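KmHsv2 (Kluyveromyces marxianus, PDB 3VU4) probably binds phosphoinositides at membranes as a seven-bladed beta-propeller of the PROPPIN family, related to the autophagy protein Atg18. Local coordinates at residues K304-C309 with W323-M328; E330-V335 with I345-R350. All blocks are in the same frame, centred on the assembly; numbering follows the deposited sequence.

Contact 1. Residues K304-C309 with W323-M328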
loop_
_atom_site.group_PDB
_atom_site.type_symbol
_atom_site.label_atom_id
_atom_site.label_comp_id
_atom_site.label_asym_id
_atom_site.label_seq_id
_atom_site.Cartn_x
_atom_site.Cartn_y
_atom_site.Cartn_z
ATOM N N LYS A 304 18.651 -4.204 14.956
ATOM C CA LYS A 304 19.040 -5.330 14.117
ATOM C C LYS A 304 18.012 -6.438 13.959
ATOM O O LYS A 304 18.261 -7.431 13.279
ATOM C CB LYS A 304 20.355 -5.928 14.624
ATOM C CG LYS A 304 20.298 -6.530 16.022
ATOM C CD LYS A 304 21.650 -7.142 16.396
ATOM C CE LYS A 304 21.626 -7.825 17.764
ATOM N NZ LYS A 304 22.930 -8.489 18.084
ATOM N N HIS A 305 16.847 -6.268 14.561
ATOM C CA HIS A 305 15.813 -7.288 14.460
ATOM C C HIS A 305 14.706 -6.934 13.452
ATOM O O HIS A 305 13.630 -7.535 13.471
ATOM C CB HIS A 305 15.218 -7.527 15.853
ATOM C CG HIS A 305 16.249 -7.825 16.897
ATOM N ND1 HIS A 305 17.038 -8.958 16.865
ATOM C CD2 HIS A 305 16.667 -7.109 17.971
ATOM C CE1 HIS A 305 17.896 -8.924 17.870
ATOM N NE2 HIS A 305 17.693 -7.812 18.555
ATOM N N VAL A 306 14.979 -5.980 12.566
ATOM C CA VAL A 306 13.991 -5.551 11.580
ATOM C C VAL A 306 13.517 -6.683 10.699
ATOM O O VAL A 306 14.315 -7.476 10.212
ATOM C CB VAL A 306 14.528 -4.482 10.600
ATOM C CG1 VAL A 306 13.459 -3.444 10.340
ATOM C CG2 VAL A 306 15.794 -3.865 11.117
ATOM N N ARG A 307 12.208 -6.742 10.492
ATOM C CA ARG A 307 11.623 -7.738 9.612
ATOM C C ARG A 307 11.326 -6.961 8.334
ATOM O O ARG A 307 11.996 -7.136 7.309
ATOM C CB ARG A 307 10.332 -8.297 10.208
ATOM C CG ARG A 307 10.549 -9.144 11.450
ATOM C CD ARG A 307 9.221 -9.635 11.995
ATOM N NE ARG A 307 9.318 -9.971 13.413
ATOM C CZ ARG A 307 8.276 -10.024 14.240
ATOM N NH1 ARG A 307 7.051 -9.764 13.786
ATOM N NH2 ARG A 307 8.462 -10.319 15.524
ATOM N N GLY A 308 10.336 -6.082 8.414
ATOM C CA GLY A 308 9.984 -5.259 7.276
ATOM C C GLY A 308 9.195 -4.084 7.802
ATOM O O GLY A 308 9.396 -3.676 8.946
ATOM N N CYS A 309 8.311 -3.530 6.982
ATOM C CA CYS A 309 7.476 -2.425 7.423
ATOM C C CYS A 309 6.465 -2.094 6.349
ATOM O O CYS A 309 6.526 -2.634 5.241
ATOM C CB CYS A 309 8.316 -1.176 7.749
ATOM S SG CYS A 309 9.159 -0.368 6.347
ATOM N N TRP A 323 6.423 -0.659 12.140
ATOM C CA TRP A 323 7.400 -1.731 12.249
ATOM C C TRP A 323 6.752 -2.885 13.006
ATOM O O TRP A 323 6.533 -2.790 14.214
ATOM C CB TRP A 323 8.630 -1.241 13.009
ATOM C CG TRP A 323 9.265 -0.027 12.416
ATOM C CD1 TRP A 323 9.109 1.277 12.827
ATOM C CD2 TRP A 323 10.170 0.007 11.303
ATOM N NE1 TRP A 323 9.868 2.111 12.035
ATOM C CE2 TRP A 323 10.525 1.361 11.095
ATOM C CE3 TRP A 323 10.710 -0.976 10.460
ATOM C CZ2 TRP A 323 11.404 1.756 10.081
ATOM C CZ3 TRP A 323 11.583 -0.581 9.448
ATOM C CH2 TRP A 323 11.919 0.775 9.269
ATOM N N PRO A 324 6.432 -3.989 12.310
ATOM C CA PRO A 324 5.797 -5.125 12.991
ATOM C C PRO A 324 6.586 -5.748 14.141
ATOM O O PRO A 324 5.983 -6.146 15.135
ATOM C CB PRO A 324 5.520 -6.116 11.851
ATOM C CG PRO A 324 6.593 -5.811 10.866
ATOM C CD PRO A 324 6.659 -4.292 10.885
ATOM N N HIS A 325 7.914 -5.805 14.029
ATOM C CA HIS A 325 8.759 -6.406 15.070
ATOM C C HIS A 325 8.816 -5.682 16.427
ATOM O O HIS A 325 9.041 -6.316 17.452
ATOM C CB HIS A 325 10.189 -6.629 14.545
ATOM C CG HIS A 325 11.059 -5.409 14.593
ATOM N ND1 HIS A 325 10.734 -4.231 13.952
ATOM C CD2 HIS A 325 12.250 -5.190 15.199
ATOM C CE1 HIS A 325 11.687 -3.340 14.161
ATOM N NE2 HIS A 325 12.620 -3.897 14.915
ATOM N N THR A 326 8.634 -4.370 16.459
ATOM C CA THR A 326 8.638 -3.679 17.746
ATOM C C THR A 326 7.264 -3.066 17.959
ATOM O O THR A 326 7.035 -2.370 18.944
ATOM C CB THR A 326 9.688 -2.541 17.812
ATOM O OG1 THR A 326 9.407 -1.560 16.804
ATOM C CG2 THR A 326 11.094 -3.094 17.609
ATOM N N ARG A 327 6.355 -3.348 17.026
ATOM C CA ARG A 327 4.993 -2.818 17.046
ATOM C C ARG A 327 5.006 -1.321 17.299
ATOM O O ARG A 327 4.206 -0.792 18.079
ATOM C CB ARG A 327 4.135 -3.526 18.099
ATOM C CG ARG A 327 3.444 -4.769 17.569
ATOM C CD ARG A 327 2.551 -5.437 18.608
ATOM N NE ARG A 327 3.305 -5.925 19.765
ATOM C CZ ARG A 327 3.377 -5.294 20.938
ATOM N NH1 ARG A 327 4.091 -5.816 21.930
ATOM N NH2 ARG A 327 2.723 -4.148 21.127
ATOM N N MET A 328 5.927 -0.639 16.625
ATOM C CA MET A 328 6.056 0.803 16.759
ATOM C C MET A 328 5.587 1.554 15.518
ATOM O O MET A 328 5.728 1.068 14.393
ATOM C CB MET A 328 7.499 1.159 17.085
ATOM C CG MET A 328 7.613 1.689 18.488
ATOM S SD MET A 328 9.252 1.654 19.161
ATOM C CE MET A 328 9.269 0.047 19.921
HETATM O O HOH W 1 9.966 -5.293 11.457
#

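Contact 2. Residues E330-V335 with I345-R350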
loop_
_atom_site.group_PDB
_atom_site.type_symbol
_atom_site.label_atom_id
_atom_site.label_comp_id
_atom_site.label_asym_id
_atom_site.label_seq_id
_atom_site.Cartn_x
_atom_site.Cartn_y
_atom_site.Cartn_z
ATOM N N GLU A 330 5.876 5.278 13.670
ATOM C CA GLU A 330 6.529 6.574 13.578
ATOM C C GLU A 330 5.853 7.487 12.562
ATOM O O GLU A 330 5.518 7.061 11.461
ATOM C CB GLU A 330 7.998 6.356 13.210
ATOM C CG GLU A 330 8.850 5.969 14.401
ATOM C CD GLU A 330 9.897 4.941 14.072
ATOM O OE1 GLU A 330 10.370 4.917 12.923
ATOM O OE2 GLU A 330 10.260 4.165 14.979
ATOM N N THR A 331 5.659 8.744 12.940
ATOM C CA THR A 331 5.019 9.721 12.074
ATOM C C THR A 331 6.064 10.680 11.521
ATOM O O THR A 331 6.781 11.335 12.282
ATOM C CB THR A 331 3.956 10.502 12.856
ATOM O OG1 THR A 331 2.969 9.586 13.338
ATOM C CG2 THR A 331 3.286 11.541 11.979
ATOM N N PHE A 332 6.159 10.759 10.196
ATOM C CA PHE A 332 7.137 11.638 9.560
ATOM C C PHE A 332 6.482 12.788 8.801
ATOM O O PHE A 332 5.344 12.687 8.346
ATOM C CB PHE A 332 8.032 10.840 8.600
ATOM C CG PHE A 332 8.795 9.720 9.262
ATOM C CD1 PHE A 332 8.170 8.506 9.556
ATOM C CD2 PHE A 332 10.134 9.884 9.609
ATOM C CE1 PHE A 332 8.873 7.466 10.189
ATOM C CE2 PHE A 332 10.845 8.854 10.243
ATOM C CZ PHE A 332 10.210 7.640 10.534
ATOM N N LYS A 333 7.215 13.881 8.659
ATOM C CA LYS A 333 6.714 15.053 7.956
ATOM C C LYS A 333 7.697 15.406 6.838
ATOM O O LYS A 333 8.917 15.399 7.041
ATOM C CB LYS A 333 6.590 16.218 8.940
ATOM C CG LYS A 333 5.266 16.981 8.921
ATOM C CD LYS A 333 5.211 18.015 7.814
ATOM C CE LYS A 333 4.278 19.175 8.183
ATOM N NZ LYS A 333 2.844 18.786 8.328
ATOM N N VAL A 334 7.165 15.682 5.652
ATOM C CA VAL A 334 7.992 16.064 4.512
ATOM C C VAL A 334 7.819 17.574 4.390
ATOM O O VAL A 334 6.706 18.069 4.224
ATOM C CB VAL A 334 7.530 15.363 3.219
ATOM C CG1 VAL A 334 8.449 15.729 2.076
ATOM C CG2 VAL A 334 7.524 13.859 3.420
ATOM N N VAL A 335 8.923 18.301 4.478
ATOM C CA VAL A 335 8.882 19.753 4.440
ATOM C C VAL A 335 9.926 20.390 3.533
ATOM O O VAL A 335 11.066 19.924 3.463
ATOM C CB VAL A 335 9.096 20.307 5.861
ATOM C CG1 VAL A 335 9.022 21.826 5.860
ATOM C CG2 VAL A 335 8.075 19.695 6.806
ATOM N N ILE A 345 13.008 15.493 5.596
ATOM C CA ILE A 345 12.083 14.607 6.269
ATOM C C ILE A 345 12.429 14.649 7.745
ATOM O O ILE A 345 13.597 14.534 8.121
ATOM C CB ILE A 345 12.220 13.170 5.738
ATOM C CG1 ILE A 345 11.691 13.110 4.303
ATOM C CG2 ILE A 345 11.447 12.205 6.630
ATOM C CD1 ILE A 345 11.983 11.813 3.579
ATOM N N GLN A 346 11.425 14.844 8.586
ATOM C CA GLN A 346 11.671 14.883 10.014
ATOM C C GLN A 346 10.728 13.911 10.718
ATOM O O GLN A 346 9.596 13.707 10.279
ATOM C CB GLN A 346 11.467 16.309 10.543
ATOM C CG GLN A 346 10.062 16.858 10.323
ATOM C CD GLN A 346 9.949 18.348 10.630
ATOM O OE1 GLN A 346 10.609 19.181 9.995
ATOM N NE2 GLN A 346 9.112 18.690 11.605
ATOM N N MET A 347 11.200 13.289 11.792
ATOM C CA MET A 347 10.346 12.377 12.540
ATOM C C MET A 347 9.661 13.167 13.652
ATOM O O MET A 347 10.318 13.667 14.560
ATOM C CB MET A 347 11.162 11.234 13.142
ATOM C CG MET A 347 10.296 10.184 13.826
ATOM S SD MET A 347 11.236 8.815 14.505
ATOM C CE MET A 347 11.964 9.596 15.928
ATOM N N ASP A 348 8.344 13.295 13.576
ATOM C CA ASP A 348 7.623 14.037 14.595
ATOM C C ASP A 348 7.211 13.195 15.789
ATOM O O ASP A 348 7.127 13.706 16.907
ATOM C CB ASP A 348 6.369 14.694 14.009
ATOM C CG ASP A 348 6.690 15.902 13.147
ATOM O OD1 ASP A 348 7.603 16.679 13.514
ATOM O OD2 ASP A 348 6.019 16.085 12.107
ATOM N N GLN A 349 6.967 11.909 15.562
ATOM C CA GLN A 349 6.516 11.041 16.636
ATOM C C GLN A 349 6.961 9.594 16.541
ATOM O O GLN A 349 7.075 9.030 15.457
ATOM C CB GLN A 349 4.988 11.047 16.695
ATOM C CG GLN A 349 4.358 12.243 17.357
ATOM C CD GLN A 349 3.686 11.879 18.677
ATOM O OE1 GLN A 349 4.351 11.688 19.704
ATOM N NE2 GLN A 349 2.362 11.767 18.649
ATOM N N ARG A 350 7.185 9.003 17.707
ATOM C CA ARG A 350 7.553 7.605 17.826
ATOM C C ARG A 350 6.752 7.070 19.001
ATOM O O ARG A 350 6.976 7.463 20.143
ATOM C CB ARG A 350 9.048 7.426 18.107
ATOM C CG ARG A 350 9.392 6.048 18.691
ATOM C CD ARG A 350 10.502 5.375 17.906
ATOM N NE ARG A 350 11.691 6.213 17.915
ATOM C CZ ARG A 350 12.566 6.295 16.926
ATOM N NH1 ARG A 350 12.405 5.588 15.823
ATOM N NH2 ARG A 350 13.601 7.105 17.044
#

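Contact 1. Residues K304-C309 with W323-M328
The backbone of 304-309, an irregular run leading into strand 310-313, passes the turn 323-328 without a direct hydrogen bond, approaching most closely where the CA atoms of Cys309 and Trp323 lie 4.9 Å apart. This is loop-on-hairpin packing in the last blade of a beta-propeller: 323-328 joins the blade's second and third strands, and Arg327 and Met328 together face Trp323 as a G1 beta bulge, Arg327 taking up a left-handed conformation.

His325 dominates the contact. Its CG sits between the backbone N and the carbonyl carbon (chi1 82°), which lays the ring flat beneath Val306, whose CA stands 4.0 Å from the ring centroid and almost on its normal. Thr326 CG2 covers the opposite face, and NE2 hydrogen-bonds to Asp303, whose carboxylate would be expected to stabilise a protonated ring. An alanine here would remove the ring, so the turn would probably lose its anchor to Asp303 and Val306 its platform. Arg307 reaches across with an extended chain, its guanidinium centred over His325 CA and turned 65° from the imidazole plane; arginine suits this exposed edge, its flat guanidinium lying over the turn while its stem borders His325 CB.

Further in, Trp323 offers a broad apolar wall. Val306 CG1 meets its CZ3 at 3.5 Å, while the small Cys309 side chain fits over one face, CB 4.0 Å from the centroid of the six-membered ring and SG placed obliquely. A water bridges the backbones: it accepts from Arg307 N at 2.8 Å, donates to Gly308 O at 3.0 Å, and takes a weak bond from His325 N.

Contact 2. Residues E330-V335 with I345-R350
Backbone hydrogen bonds tie 330-335 to 345-350 as neighbouring antiparallel strands. Lys333 and Gln346 form a hydrogen-bonded pair, with Lys333 N 2.9 Å from Gln346 O and a return bond from Gln346 N to Lys333 O, both fairly straight (161° and 163° at the hydrogen). Beyond Phe332 the register slips by one residue, because Asp348 and Gln349 both face Thr331. Thr331 O therefore receives two N-H groups: Asp348 N approaches nearly along the C=O axis at 2.8 Å, and Gln349 N adds a weak bond at 3.3 Å. Thr331 N in turn donates to Gln349 O.

On the face carrying Glu330, Phe332 and Val334, Met347 extends with CG anti to the backbone N (chi1 -175°) and places that atom over the Phe332 ring, 4.3 Å from its centroid; the sulfur lies oblique to the ring, a Met-aromatic contact. A long, flexible side chain suits this position, since its CE also continues over one face of the Arg350 guanidinium. Arg350 bends back so that NH1 meets Glu330 OE2 at 2.7 Å, a salt bridge in the guanidinium plane but above that of the carboxylate, the two groups being nearly perpendicular.

On the face of Lys333 and Gln346, Gln346 NE2 donates at 3.2 Å to the syn lone pair of OD1 of Asp348, the extra residue of the bulge, while Asp348 OD2 lies 3.2 Å from Lys333 CB. Lys333 carries its ammonium away to Ser317.

Farther out, Phe332 packs on Val321 of the adjoining strand, and Ile345 reaches Cys296 and Phe298 of strand 296-299 in the preceding blade. The whole is a beta hairpin interrupted by a classic beta bulge, forming the outer half of a four-stranded propeller blade.

In the fold
Both contacts belong to the last propeller blade, built from strands 310-313, 318-323, 328-337 and 342-352. The centres of contact 1 and contact 2 lie about 17 Å apart. Contact 1 packs the loop 304-309 against the turn from which the third strand departs, and contact 2 pairs that strand with the outermost one. They meet directly where Trp323 NE1 stands 3.0 Å from Glu330 OE1, a probable hydrogen bond, so the glutamate answers the indole with one oxygen and Arg350 with the other. Met328 SD also packs 4.1 Å from Arg350 CD. Neither contact includes the Phe-Arg-Arg-Gly sequence associated with phosphoinositide binding in PROPPINs; both are packing within this blade and its entry loop.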